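Local coordinates for uricase (Arthrobacter globiformis, PDB 2YZB), which catalyses the oxidation of urate by molecular oxygen to 5-hydroxyisourate, the precursor of (S)-allantoin, at the uric acid site. Sequence-based numbering; all coordinates share one arbitrary frame. Chains: chain A/B, Uricase.

The uric acid site. Residues chain A 163, 174, 180, 221-223, 249; chain B 20, 64, 66-68. With URC (uric acid), chain C.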
loop_
_atom_site.group_PDB
_atom_site.type_symbol
_atom_site.label_atom_id
_atom_site.label_comp_id
_atom_site.label_asym_id
_atom_site.label_seq_id
_atom_site.Cartn_x
_atom_site.Cartn_y
_atom_site.Cartn_z
ATOM N N PHE A 163 -21.213 -23.773 -7.163
ATOM C CA PHE A 163 -21.373 -23.695 -5.716
ATOM C C PHE A 163 -22.852 -23.839 -5.410
ATOM O O PHE A 163 -23.645 -22.904 -5.593
ATOM C CB PHE A 163 -20.855 -22.388 -5.118
ATOM C CG PHE A 163 -20.810 -22.410 -3.609
ATOM C CD1 PHE A 163 -20.021 -23.349 -2.942
ATOM C CD2 PHE A 163 -21.598 -21.549 -2.854
ATOM C CE1 PHE A 163 -20.021 -23.437 -1.544
ATOM C CE2 PHE A 163 -21.605 -21.626 -1.457
ATOM C CZ PHE A 163 -20.814 -22.576 -0.800
ATOM N N LEU A 174 -27.835 -16.119 -0.634
ATOM C CA LEU A 174 -27.046 -16.550 -1.782
ATOM C C LEU A 174 -27.797 -17.629 -2.561
ATOM O O LEU A 174 -28.342 -18.568 -1.975
ATOM C CB LEU A 174 -25.678 -17.084 -1.320
ATOM C CG LEU A 174 -24.753 -17.654 -2.408
ATOM C CD1 LEU A 174 -24.375 -16.551 -3.400
ATOM C CD2 LEU A 174 -23.496 -18.237 -1.780
ATOM N N ARG A 180 -19.903 -19.958 -12.443
ATOM C CA ARG A 180 -19.442 -18.717 -11.834
ATOM C C ARG A 180 -17.934 -18.597 -12.024
ATOM O O ARG A 180 -17.267 -19.561 -12.388
ATOM C CB ARG A 180 -19.750 -18.705 -10.332
ATOM C CG ARG A 180 -18.939 -19.734 -9.535
ATOM C CD ARG A 180 -19.102 -19.594 -8.021
ATOM N NE ARG A 180 -18.184 -20.489 -7.313
ATOM C CZ ARG A 180 -17.997 -20.499 -5.997
ATOM N NH1 ARG A 180 -18.668 -19.660 -5.215
ATOM N NH2 ARG A 180 -17.115 -21.336 -5.461
ATOM N N ALA A 221 -16.545 -26.220 -5.121
ATOM C CA ALA A 221 -16.305 -25.328 -3.984
ATOM C C ALA A 221 -14.819 -24.971 -3.919
ATOM O O ALA A 221 -13.967 -25.755 -4.345
ATOM C CB ALA A 221 -16.731 -26.002 -2.682
ATOM N N LEU A 222 -14.507 -23.797 -3.382
ATOM C CA LEU A 222 -13.110 -23.384 -3.268
ATOM C C LEU A 222 -12.384 -24.407 -2.394
ATOM O O LEU A 222 -11.228 -24.744 -2.650
ATOM C CB LEU A 222 -12.996 -22.000 -2.626
ATOM C CG LEU A 222 -11.890 -21.069 -3.148
ATOM C CD1 LEU A 222 -11.576 -20.038 -2.089
ATOM C CD2 LEU A 222 -10.646 -21.844 -3.516
ATOM N N GLN A 223 -13.079 -24.899 -1.368
ATOM C CA GLN A 223 -12.516 -25.892 -0.453
ATOM C C GLN A 223 -12.041 -27.142 -1.197
ATOM O O GLN A 223 -10.970 -27.675 -0.909
ATOM C CB GLN A 223 -13.549 -26.306 0.609
ATOM C CG GLN A 223 -13.817 -25.258 1.696
ATOM C CD GLN A 223 -14.932 -24.295 1.323
ATOM O OE1 GLN A 223 -15.160 -24.027 0.149
ATOM N NE2 GLN A 223 -15.623 -23.763 2.328
ATOM N N ASN A 249 -11.506 -15.798 -1.808
ATOM C CA ASN A 249 -12.439 -15.998 -2.903
ATOM C C ASN A 249 -12.747 -14.566 -3.318
ATOM O O ASN A 249 -13.607 -13.913 -2.721
ATOM C CB ASN A 249 -13.717 -16.706 -2.441
ATOM C CG ASN A 249 -14.549 -17.221 -3.610
ATOM O OD1 ASN A 249 -14.396 -16.760 -4.741
ATOM N ND2 ASN A 249 -15.435 -18.178 -3.341
ATOM N N TYR B 20 -12.814 -21.410 7.436
ATOM C CA TYR B 20 -13.238 -20.616 6.283
ATOM C C TYR B 20 -14.338 -19.631 6.682
ATOM O O TYR B 20 -15.049 -19.844 7.659
ATOM C CB TYR B 20 -13.775 -21.538 5.183
ATOM C CG TYR B 20 -15.197 -21.975 5.444
ATOM C CD1 TYR B 20 -15.499 -22.852 6.486
ATOM C CD2 TYR B 20 -16.252 -21.441 4.704
ATOM C CE1 TYR B 20 -16.820 -23.180 6.789
ATOM C CE2 TYR B 20 -17.571 -21.759 4.997
ATOM C CZ TYR B 20 -17.850 -22.627 6.040
ATOM O OH TYR B 20 -19.156 -22.928 6.335
ATOM N N VAL B 64 -21.384 -26.554 4.632
ATOM C CA VAL B 64 -20.828 -25.239 4.340
ATOM C C VAL B 64 -21.765 -24.040 4.439
ATOM O O VAL B 64 -22.453 -23.696 3.476
ATOM C CB VAL B 64 -20.170 -25.235 2.932
ATOM C CG1 VAL B 64 -19.447 -23.913 2.681
ATOM C CG2 VAL B 64 -19.198 -26.399 2.808
ATOM N N ALA B 66 -22.469 -20.774 3.848
ATOM C CA ALA B 66 -21.834 -19.873 2.882
ATOM C C ALA B 66 -21.166 -18.629 3.466
ATOM O O ALA B 66 -21.684 -18.002 4.397
ATOM C CB ALA B 66 -22.853 -19.466 1.811
ATOM N N THR B 67 -20.009 -18.264 2.914
ATOM C CA THR B 67 -19.316 -17.083 3.403
ATOM C C THR B 67 -20.264 -15.895 3.236
ATOM O O THR B 67 -20.236 -14.948 4.022
ATOM C CB THR B 67 -17.977 -16.821 2.643
ATOM O OG1 THR B 67 -18.238 -16.506 1.270
ATOM C CG2 THR B 67 -17.075 -18.045 2.717
ATOM N N ASP B 68 -21.129 -15.968 2.227
ATOM C CA ASP B 68 -22.093 -14.904 1.974
ATOM C C ASP B 68 -23.093 -14.814 3.134
ATOM O O ASP B 68 -23.536 -13.728 3.504
ATOM C CB ASP B 68 -22.843 -15.165 0.664
ATOM C CG ASP B 68 -23.704 -13.990 0.247
ATOM O OD1 ASP B 68 -23.138 -12.929 -0.098
ATOM O OD2 ASP B 68 -24.945 -14.118 0.271
HETATM N N1 URC C . -16.971 -21.725 -0.559
HETATM C C2 URC C . -17.022 -21.403 -1.914
HETATM C C6 URC C . -17.688 -21.082 0.451
HETATM N N3 URC C . -17.837 -20.371 -2.315
HETATM O O11 URC C . -16.372 -22.003 -2.736
HETATM C C4 URC C . -18.566 -19.691 -1.418
HETATM C C5 URC C . -18.535 -19.991 -0.067
HETATM N N9 URC C . -19.389 -18.675 -1.669
HETATM O O13 URC C . -17.567 -21.444 1.618
HETATM N N7 URC C . -19.352 -19.154 0.553
HETATM C C8 URC C . -19.845 -18.378 -0.442
HETATM O O24 URC C . -20.639 -17.479 -0.236
#
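Backbone N-H groups at the first turns of two helices, A:222-236 and B:67-78, point at opposite ends of the purine: A:Leu222 N, in helical conformation, donates to the C2 carbonyl O11 of URC at 2.7 Å, and B:Asp68 N donates to the C8 carbonyl O24. The substrate pocket of uricase thus spans two subunits and buries nearly all of uric acid. A:Phe163, its CG anti to the backbone N (chi1 -170°), stacks one ring face on the purine of URC, with the planes 5° apart and CZ 3.5 Å from URC C5. An alanine here would remove this aromatic face and probably let the purine tilt away from its in-plane partners. A:Arg180 extends from CG to NE and meets the substrate edge-on; NH2 also donates to O11, NH1 lies 3.1 Å from URC N3, and CB of A:Phe163 covers one guanidinium face. A:Gln223, bent at chi2 (89°), reads the pyrimidine edge with both amide atoms: OE1 receives URC N1-H on a lone pair, while NE2 donates to O13 almost in the amide plane. Across from the phenyl ring, A:Asn249 brings ND2 to 3.4 Å from URC N3. The catalytic B:Thr67 serves the imidazole end: its backbone N lies 2.6 Å from URC N7, a hydrogen bond if N7 is deprotonated, as the contact suggests, and its hydroxyl OG1 lies 3.0 Å from both URC N7 and O24.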